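Long-range contacts in protein (glyceraldehyde 3-phosphate dehydrogenase) (Sulfolobus solfataricus, PDB 1B7G), which oxidises and phosphorylates D-glyceraldehyde 3-phosphate in glycolysis, using NADP in marked preference to NAD: residues T34-E39 against K58-S63; R49-Q54 against P66-V71. The protein carries 1 engineered substitution. One frame throughout, in Å; residues are numbered along the deposited sequence.

Interaction 1: residues T34-E39 against K58-S63; sequences TSPNYE and KKFEES. With SO4 (sulfate ion), chain E.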
ATOM      1  N   THR A  34      -4.918 -20.518 -11.960  1.00 42.15           N
ATOM      2  CA  THR A  34      -4.097 -21.630 -12.417  1.00 44.23           C
ATOM      3  C   THR A  34      -2.965 -22.006 -11.473  1.00 44.24           C
ATOM      4  O   THR A  34      -2.697 -23.208 -11.311  1.00 50.06           O
ATOM      5  CB  THR A  34      -3.506 -21.390 -13.822  1.00 40.68           C
ATOM      6  OG1 THR A  34      -4.569 -21.259 -14.762  1.00 46.48           O
ATOM      7  CG2 THR A  34      -2.656 -22.578 -14.245  1.00 44.26           C
ATOM      8  N   SER A  35      -2.290 -21.070 -10.853  1.00 44.69           N
ATOM      9  CA  SER A  35      -1.173 -21.316  -9.969  1.00 45.29           C
ATOM     10  C   SER A  35      -1.504 -21.066  -8.503  1.00 45.62           C
ATOM     11  O   SER A  35      -2.106 -20.060  -8.148  1.00 41.34           O
ATOM     12  CB  SER A  35       0.015 -20.387 -10.315  1.00 44.47           C
ATOM     13  OG  SER A  35       0.091 -20.216 -11.713  1.00 57.16           O
ATOM     14  N   PRO A  36      -0.993 -21.928  -7.627  1.00 45.65           N
ATOM     15  CA  PRO A  36      -1.216 -21.821  -6.200  1.00 41.48           C
ATOM     16  C   PRO A  36      -0.215 -20.916  -5.510  1.00 42.27           C
ATOM     17  O   PRO A  36       0.482 -21.328  -4.577  1.00 41.03           O
ATOM     18  CB  PRO A  36      -1.054 -23.266  -5.736  1.00 47.64           C
ATOM     19  CG  PRO A  36      -0.043 -23.845  -6.662  1.00 47.25           C
ATOM     20  CD  PRO A  36      -0.283 -23.179  -8.000  1.00 47.06           C
ATOM     21  N   ASN A  37      -0.167 -19.655  -5.920  1.00 36.09           N
ATOM     22  CA  ASN A  37       0.740 -18.673  -5.320  1.00 33.78           C
ATOM     23  C   ASN A  37       0.156 -18.064  -4.063  1.00 31.05           C
ATOM     24  O   ASN A  37      -0.909 -18.539  -3.616  1.00 36.14           O
ATOM     25  CB  ASN A  37       1.084 -17.631  -6.385  1.00 30.91           C
ATOM     26  CG  ASN A  37       0.009 -16.591  -6.562  1.00 37.27           C
ATOM     27  OD1 ASN A  37      -1.185 -16.881  -6.429  1.00 34.77           O
ATOM     28  ND2 ASN A  37       0.455 -15.355  -6.793  1.00 36.31           N
ATOM     29  N   TYR A  38       0.730 -17.022  -3.511  1.00 32.19           N
ATOM     30  CA  TYR A  38       0.313 -16.349  -2.309  1.00 33.65           C
ATOM     31  C   TYR A  38      -1.076 -15.743  -2.408  1.00 39.02           C
ATOM     32  O   TYR A  38      -1.756 -15.697  -1.371  1.00 36.27           O
ATOM     33  CB  TYR A  38       1.324 -15.310  -1.796  1.00 35.32           C
ATOM     34  CG  TYR A  38       1.506 -14.168  -2.794  1.00 34.04           C
ATOM     35  CD1 TYR A  38       2.466 -14.199  -3.781  1.00 32.81           C
ATOM     36  CD2 TYR A  38       0.718 -13.031  -2.637  1.00 32.26           C
ATOM     37  CE1 TYR A  38       2.629 -13.132  -4.653  1.00 34.89           C
ATOM     38  CE2 TYR A  38       0.848 -11.979  -3.530  1.00 31.24           C
ATOM     39  CZ  TYR A  38       1.799 -12.034  -4.528  1.00 35.90           C
ATOM     40  OH  TYR A  38       1.916 -10.986  -5.401  1.00 33.50           O
ATOM     41  N   GLU A  39      -1.509 -15.334  -3.605  1.00 35.40           N
ATOM     42  CA  GLU A  39      -2.850 -14.836  -3.811  1.00 33.89           C
ATOM     43  C   GLU A  39      -3.869 -15.968  -3.620  1.00 36.95           C
ATOM     44  O   GLU A  39      -4.802 -15.728  -2.857  1.00 37.03           O
ATOM     45  CB  GLU A  39      -3.078 -14.160  -5.164  1.00 30.90           C
ATOM     46  CG  GLU A  39      -2.618 -12.685  -5.147  1.00 30.75           C
ATOM     47  CD  GLU A  39      -2.179 -12.223  -6.532  1.00 44.46           C
ATOM     48  OE1 GLU A  39      -1.595 -13.030  -7.290  1.00 38.32           O
ATOM     49  OE2 GLU A  39      -2.426 -11.051  -6.884  1.00 36.99           O
ATOM     50  N   LYS A  58      -4.048 -31.259 -10.508  1.00 57.28           N
ATOM     51  CA  LYS A  58      -3.062 -31.979  -9.694  1.00 61.26           C
ATOM     52  C   LYS A  58      -1.881 -31.128  -9.275  1.00 60.97           C
ATOM     53  O   LYS A  58      -1.532 -31.121  -8.079  1.00 63.30           O
ATOM     54  CB  LYS A  58      -2.632 -33.290 -10.334  1.00 74.38           C
ATOM     55  CG  LYS A  58      -2.623 -33.332 -11.844  1.00 81.21           C
ATOM     56  CD  LYS A  58      -2.623 -34.758 -12.386  1.00 91.48           C
ATOM     57  CE  LYS A  58      -2.464 -34.758 -13.901  1.00 94.14           C
ATOM     58  NZ  LYS A  58      -3.181 -35.885 -14.552  1.00 88.63           N
ATOM     59  N   LYS A  59      -1.296 -30.325 -10.162  1.00 61.18           N
ATOM     60  CA  LYS A  59      -0.163 -29.479  -9.744  1.00 58.52           C
ATOM     61  C   LYS A  59      -0.626 -28.474  -8.703  1.00 55.34           C
ATOM     62  O   LYS A  59       0.023 -28.249  -7.686  1.00 55.27           O
ATOM     63  CB  LYS A  59       0.501 -28.786 -10.922  1.00 68.41           C
ATOM     64  CG  LYS A  59       1.750 -27.986 -10.577  1.00 73.73           C
ATOM     65  CD  LYS A  59       2.930 -28.901 -10.296  1.00 80.64           C
ATOM     66  CE  LYS A  59       4.243 -28.142 -10.308  1.00 86.19           C
ATOM     67  NZ  LYS A  59       5.394 -29.011 -10.696  1.00 89.09           N
ATOM     68  N   PHE A  60      -1.822 -27.908  -8.922  1.00 52.03           N
ATOM     69  CA  PHE A  60      -2.381 -26.981  -7.941  1.00 48.13           C
ATOM     70  C   PHE A  60      -2.526 -27.661  -6.587  1.00 47.17           C
ATOM     71  O   PHE A  60      -2.157 -27.122  -5.540  1.00 41.52           O
ATOM     72  CB  PHE A  60      -3.726 -26.440  -8.423  1.00 43.11           C
ATOM     73  CG  PHE A  60      -4.196 -25.238  -7.649  1.00 48.47           C
ATOM     74  CD1 PHE A  60      -4.847 -25.387  -6.443  1.00 45.46           C
ATOM     75  CD2 PHE A  60      -3.987 -23.951  -8.143  1.00 43.59           C
ATOM     76  CE1 PHE A  60      -5.287 -24.290  -5.729  1.00 52.56           C
ATOM     77  CE2 PHE A  60      -4.430 -22.859  -7.433  1.00 38.24           C
ATOM     78  CZ  PHE A  60      -5.079 -23.011  -6.222  1.00 41.97           C
ATOM     79  N   GLU A  61      -3.020 -28.902  -6.611  1.00 48.54           N
ATOM     80  CA  GLU A  61      -3.259 -29.648  -5.383  1.00 55.86           C
ATOM     81  C   GLU A  61      -2.006 -30.073  -4.653  1.00 55.58           C
ATOM     82  O   GLU A  61      -2.036 -30.232  -3.419  1.00 54.89           O
ATOM     83  CB  GLU A  61      -4.210 -30.816  -5.657  1.00 59.56           C
ATOM     84  CG  GLU A  61      -5.629 -30.338  -5.964  1.00 65.07           C
ATOM     85  CD  GLU A  61      -6.639 -31.471  -5.984  1.00 65.33           C
ATOM     86  OE1 GLU A  61      -6.241 -32.597  -6.345  1.00 64.49           O
ATOM     87  OE2 GLU A  61      -7.822 -31.220  -5.648  1.00 66.04           O
ATOM     88  N   GLU A  62      -0.836 -30.034  -5.303  1.00 53.56           N
ATOM     89  CA  GLU A  62       0.418 -30.285  -4.604  1.00 57.38           C
ATOM     90  C   GLU A  62       0.621 -29.263  -3.484  1.00 56.61           C
ATOM     91  O   GLU A  62       1.410 -29.495  -2.570  1.00 58.33           O
ATOM     92  CB  GLU A  62       1.618 -30.253  -5.550  1.00 53.82           C
ATOM     93  CG  GLU A  62       1.739 -31.391  -6.533  1.00 68.28           C
ATOM     94  CD  GLU A  62       2.866 -31.269  -7.537  1.00 78.00           C
ATOM     95  OE1 GLU A  62       3.815 -30.480  -7.326  1.00 80.73           O
ATOM     96  OE2 GLU A  62       2.824 -31.972  -8.581  1.00 78.20           O
ATOM     97  N   SER A  63      -0.002 -28.087  -3.568  1.00 53.87           N
ATOM     98  CA  SER A  63       0.152 -27.031  -2.591  1.00 50.54           C
ATOM     99  C   SER A  63      -0.608 -27.269  -1.295  1.00 45.90           C
ATOM    100  O   SER A  63      -0.417 -26.580  -0.290  1.00 40.61           O
ATOM    101  CB  SER A  63      -0.346 -25.699  -3.210  1.00 51.28           C
ATOM    102  OG  SER A  63      -1.730 -25.793  -3.529  1.00 45.73           O
TER
HETATM  103  S   SO4 E 605      -1.932 -17.765 -12.708  1.00 66.17           S
HETATM  104  O1  SO4 E 605      -2.817 -18.398 -11.682  1.00 65.29           O
HETATM  105  O2  SO4 E 605      -0.968 -16.831 -12.028  1.00 70.85           O
HETATM  106  O3  SO4 E 605      -2.763 -16.987 -13.677  1.00 70.65           O
HETATM  107  O4  SO4 E 605      -1.164 -18.813 -13.450  1.00 68.27           O
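The backbones of 34-39 and 58-63 come nearest at Pro36 and Phe60, 5.6 Å from CA to CA, with no hydrogen bond between them, so the contact is made by side chains and by the Phe60 ring against loop backbone. Phe60 carries CG anti to its backbone N (chi1 -166°), which brings its ring to the loop. Pro36 CB lies over one ring face in a CH-pi contact, 3.9 Å from the Phe60 centroid, while Thr34 O meets the ring edge, 3.5 Å from Phe60 CD2. Ser63 completes the seat: its OG approaches Pro36 CB at 3.4 Å and makes a very short hydrogen bond of 2.4 Å to Phe60 O. This loop follows the second strand of the Rossmann fold, where such domains commonly meet the adenosine ribose. A sulfate, probably from the crystallisation liquor, is bound there by Ser35 N through O1 (2.8 Å) and by Ser35 OG through O4 (2.6 Å), with Thr34 N also on O1, consistent with a place for the 2'-phosphate of NADP. An alanine at Phe60 would lose the ring under Pro36 and would probably loosen the loop that presents these amides. Past the inverse gamma turn at Pro36, Asn37 N-caps helix 38-45: its OD1 accepts a weak bond from Glu39 N, while ND2 donates to the anti lone pair of Glu39 OE1 (3.1 Å, 173°).

Interaction 2: residues R49-Q54 against P66-V71; sequences RIYVPQ and PVAGTV. Engineered in segment 49-54: Val52 (natural residue Leu).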
ATOM      1  N   ARG A  49     -13.797 -20.109  -2.360  1.00 33.05           N
ATOM      2  CA  ARG A  49     -13.678 -21.358  -3.100  1.00 36.30           C
ATOM      3  C   ARG A  49     -12.855 -21.141  -4.373  1.00 39.60           C
ATOM      4  O   ARG A  49     -13.209 -20.269  -5.179  1.00 36.92           O
ATOM      5  CB  ARG A  49     -15.071 -21.856  -3.494  1.00 34.89           C
ATOM      6  CG  ARG A  49     -15.835 -22.447  -2.299  1.00 47.26           C
ATOM      7  CD  ARG A  49     -17.207 -22.955  -2.753  1.00 55.90           C
ATOM      8  NE  ARG A  49     -18.020 -23.311  -1.610  1.00 73.97           N
ATOM      9  CZ  ARG A  49     -19.312 -23.550  -1.523  1.00 75.84           C
ATOM     10  NH1 ARG A  49     -20.123 -23.483  -2.570  1.00 80.24           N
ATOM     11  NH2 ARG A  49     -19.814 -23.868  -0.331  1.00 79.11           N
ATOM     12  N   ILE A  50     -11.830 -21.945  -4.548  1.00 34.51           N
ATOM     13  CA  ILE A  50     -10.975 -21.872  -5.714  1.00 38.13           C
ATOM     14  C   ILE A  50     -11.152 -23.036  -6.669  1.00 40.53           C
ATOM     15  O   ILE A  50     -11.054 -24.205  -6.304  1.00 39.11           O
ATOM     16  CB  ILE A  50      -9.485 -21.819  -5.320  1.00 36.27           C
ATOM     17  CG1 ILE A  50      -9.247 -20.661  -4.342  1.00 35.44           C
ATOM     18  CG2 ILE A  50      -8.633 -21.687  -6.585  1.00 35.97           C
ATOM     19  CD1 ILE A  50      -7.846 -20.687  -3.762  1.00 41.16           C
ATOM     20  N   TYR A  51     -11.441 -22.705  -7.914  1.00 35.55           N
ATOM     21  CA  TYR A  51     -11.651 -23.662  -8.982  1.00 33.51           C
ATOM     22  C   TYR A  51     -10.467 -23.554  -9.947  1.00 37.58           C
ATOM     23  O   TYR A  51      -9.918 -22.450 -10.098  1.00 32.11           O
ATOM     24  CB  TYR A  51     -12.955 -23.401  -9.679  1.00 34.02           C
ATOM     25  CG  TYR A  51     -14.198 -23.531  -8.820  1.00 38.50           C
ATOM     26  CD1 TYR A  51     -14.522 -22.602  -7.859  1.00 31.22           C
ATOM     27  CD2 TYR A  51     -15.077 -24.598  -9.034  1.00 37.77           C
ATOM     28  CE1 TYR A  51     -15.670 -22.735  -7.093  1.00 41.95           C
ATOM     29  CE2 TYR A  51     -16.242 -24.725  -8.288  1.00 40.60           C
ATOM     30  CZ  TYR A  51     -16.530 -23.795  -7.314  1.00 43.17           C
ATOM     31  OH  TYR A  51     -17.686 -23.905  -6.558  1.00 40.77           O
ATOM     32  N   VAL A  52     -10.027 -24.661 -10.495  1.00 37.02           N
ATOM     33  CA  VAL A  52      -8.810 -24.725 -11.298  1.00 33.87           C
ATOM     34  C   VAL A  52      -9.052 -25.480 -12.598  1.00 44.10           C
ATOM     35  O   VAL A  52      -9.771 -26.479 -12.580  1.00 48.79           O
ATOM     36  CB  VAL A  52      -7.735 -25.501 -10.509  1.00 39.55           C
ATOM     37  CG1 VAL A  52      -6.486 -25.727 -11.388  1.00 38.20           C
ATOM     38  CG2 VAL A  52      -7.298 -24.766  -9.243  1.00 43.63           C
ATOM     39  N   PRO A  53      -8.405 -25.078 -13.689  1.00 46.17           N
ATOM     40  CA  PRO A  53      -8.541 -25.778 -14.953  1.00 45.98           C
ATOM     41  C   PRO A  53      -8.147 -27.239 -14.794  1.00 48.24           C
ATOM     42  O   PRO A  53      -7.089 -27.542 -14.253  1.00 46.45           O
ATOM     43  CB  PRO A  53      -7.586 -25.070 -15.910  1.00 45.40           C
ATOM     44  CG  PRO A  53      -7.307 -23.757 -15.278  1.00 45.24           C
ATOM     45  CD  PRO A  53      -7.506 -23.915 -13.794  1.00 41.74           C
ATOM     46  N   GLN A  54      -8.997 -28.122 -15.274  1.00 51.35           N
ATOM     47  CA  GLN A  54      -8.810 -29.563 -15.259  1.00 61.96           C
ATOM     48  C   GLN A  54      -7.363 -30.012 -15.350  1.00 63.49           C
ATOM     49  O   GLN A  54      -6.851 -30.724 -14.476  1.00 61.88           O
ATOM     50  CB  GLN A  54      -9.617 -30.127 -16.432  1.00 71.68           C
ATOM     51  CG  GLN A  54      -9.738 -31.625 -16.552  1.00 83.11           C
ATOM     52  CD  GLN A  54     -10.540 -31.979 -17.804  1.00 93.67           C
ATOM     53  OE1 GLN A  54     -11.464 -31.238 -18.157  1.00 92.41           O
ATOM     54  NE2 GLN A  54     -10.183 -33.075 -18.458  1.00100.33           N
ATOM     55  N   PRO A  66      -7.184 -26.734  -1.262  1.00 43.81           N
ATOM     56  CA  PRO A  66      -8.246 -27.502  -1.873  1.00 44.74           C
ATOM     57  C   PRO A  66      -8.818 -26.790  -3.100  1.00 45.45           C
ATOM     58  O   PRO A  66      -8.919 -25.574  -3.080  1.00 41.17           O
ATOM     59  CB  PRO A  66      -9.296 -27.607  -0.774  1.00 48.16           C
ATOM     60  CG  PRO A  66      -9.022 -26.464   0.142  1.00 49.26           C
ATOM     61  CD  PRO A  66      -7.541 -26.182   0.058  1.00 44.48           C
ATOM     62  N   VAL A  67      -9.279 -27.544  -4.069  1.00 41.57           N
ATOM     63  CA  VAL A  67      -9.889 -27.164  -5.302  1.00 43.02           C
ATOM     64  C   VAL A  67     -11.361 -27.576  -5.362  1.00 46.31           C
ATOM     65  O   VAL A  67     -11.681 -28.770  -5.423  1.00 47.56           O
ATOM     66  CB  VAL A  67      -9.169 -27.866  -6.474  1.00 40.79           C
ATOM     67  CG1 VAL A  67      -9.875 -27.596  -7.799  1.00 48.07           C
ATOM     68  CG2 VAL A  67      -7.716 -27.463  -6.560  1.00 42.55           C
ATOM     69  N   ALA A  68     -12.266 -26.632  -5.504  1.00 46.57           N
ATOM     70  CA  ALA A  68     -13.694 -26.881  -5.502  1.00 45.72           C
ATOM     71  C   ALA A  68     -14.228 -27.530  -6.750  1.00 46.06           C
ATOM     72  O   ALA A  68     -15.309 -28.132  -6.707  1.00 45.55           O
ATOM     73  CB  ALA A  68     -14.419 -25.578  -5.186  1.00 39.04           C
ATOM     74  N   GLY A  69     -13.517 -27.463  -7.874  1.00 45.16           N
ATOM     75  CA  GLY A  69     -14.008 -28.053  -9.117  1.00 40.80           C
ATOM     76  C   GLY A  69     -13.252 -27.453 -10.305  1.00 38.64           C
ATOM     77  O   GLY A  69     -12.318 -26.695 -10.082  1.00 41.97           O
ATOM     78  N   THR A  70     -13.674 -27.769 -11.505  1.00 43.30           N
ATOM     79  CA  THR A  70     -13.037 -27.234 -12.704  1.00 47.15           C
ATOM     80  C   THR A  70     -13.526 -25.804 -12.950  1.00 46.23           C
ATOM     81  O   THR A  70     -14.504 -25.369 -12.331  1.00 43.94           O
ATOM     82  CB  THR A  70     -13.447 -28.066 -13.945  1.00 39.72           C
ATOM     83  OG1 THR A  70     -14.873 -27.925 -14.092  1.00 45.95           O
ATOM     84  CG2 THR A  70     -13.070 -29.521 -13.769  1.00 48.34           C
ATOM     85  N   VAL A  71     -12.971 -25.158 -13.986  1.00 41.86           N
ATOM     86  CA  VAL A  71     -13.503 -23.828 -14.325  1.00 36.75           C
ATOM     87  C   VAL A  71     -14.916 -23.963 -14.846  1.00 32.39           C
ATOM     88  O   VAL A  71     -15.826 -23.200 -14.485  1.00 37.26           O
ATOM     89  CB  VAL A  71     -12.589 -23.108 -15.341  1.00 40.50           C
ATOM     90  CG1 VAL A  71     -13.125 -21.708 -15.626  1.00 35.61           C
ATOM     91  CG2 VAL A  71     -11.176 -23.030 -14.800  1.00 34.80           C
TER
HETATM   92  O   HOH W   1     -11.419 -24.282  -2.848  1.00 38.82           O
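Strand 50-51 is the outermost strand at one end of the parallel Rossmann sheet, and the loop 66-71, leading into helix 71-77, is laid along its outer side. On the inner side, the backbones of Arg49 and Tyr51 hydrogen-bond to that of Val31, and the backbone of Tyr51 also to that of Lys33. The two segments run 64° apart end to end, so they pair only briefly. Ala68 N donates to Ile50 O over 2.8 Å, from above the carbonyl plane, and Val52 N donates to Gly69 O over 3.1 Å, nearly along the C=O axis. A water bridges the two segments, accepting from Ile50 N at 2.9 Å and donating to Pro66 O at 2.8 Å. Tyr51, with CG beside its own backbone N, turns a ring face to Ala68, whose CB stands 3.6 Å from the Tyr51 centroid in a CH-pi contact. Gly69, at phi 162° and psi -173°, passes close by the same ring; a side chain at these backbone angles would jam against the preceding carbonyl oxygen and crowd Tyr51 CD2. Next along the strand direction, engineered Val52 meets Val67 at about a right angle, CG2 to CG2 at 3.8 Å. Its carbonyl oxygen, Val52 O, receives a CA-H...O contact from Thr70 CA at 3.4 Å. Beyond it, Pro53 crosses Val71 obliquely, CD to CG2 at 3.9 Å, while Thr70 OG1 turns to cap the new helix at Asp73 N. Two backbone bonds and a bridging water thus set the register, and the side chains add apolar contacts alone, Ala68 over Tyr51, Val67 against Val52 and Val71 against Pro53; no side-chain hydrogen bond crosses the contact.

Followed from the N terminus, the chain leaves strand 26-32 through 34-39, turns into helix 38-45, forms the edge strand in 49-54, runs through helix 57-61 and out of it in 58-63, and reaches helix 71-77 through 66-71. Interaction 1 closes the longer loop, over the 18 residues between its segments; interaction 2 closes a shorter one over 11. Because the segments alternate, the two loops cross rather than nest. Phe60 joins them: its ring also packs on Val52 and Val67 of interaction 2, and Thr34 touches Pro53. Helix 57-61 is therefore held between the loop after strand 26-32 and the edge of the Rossmann sheet, away from the catalytic residues.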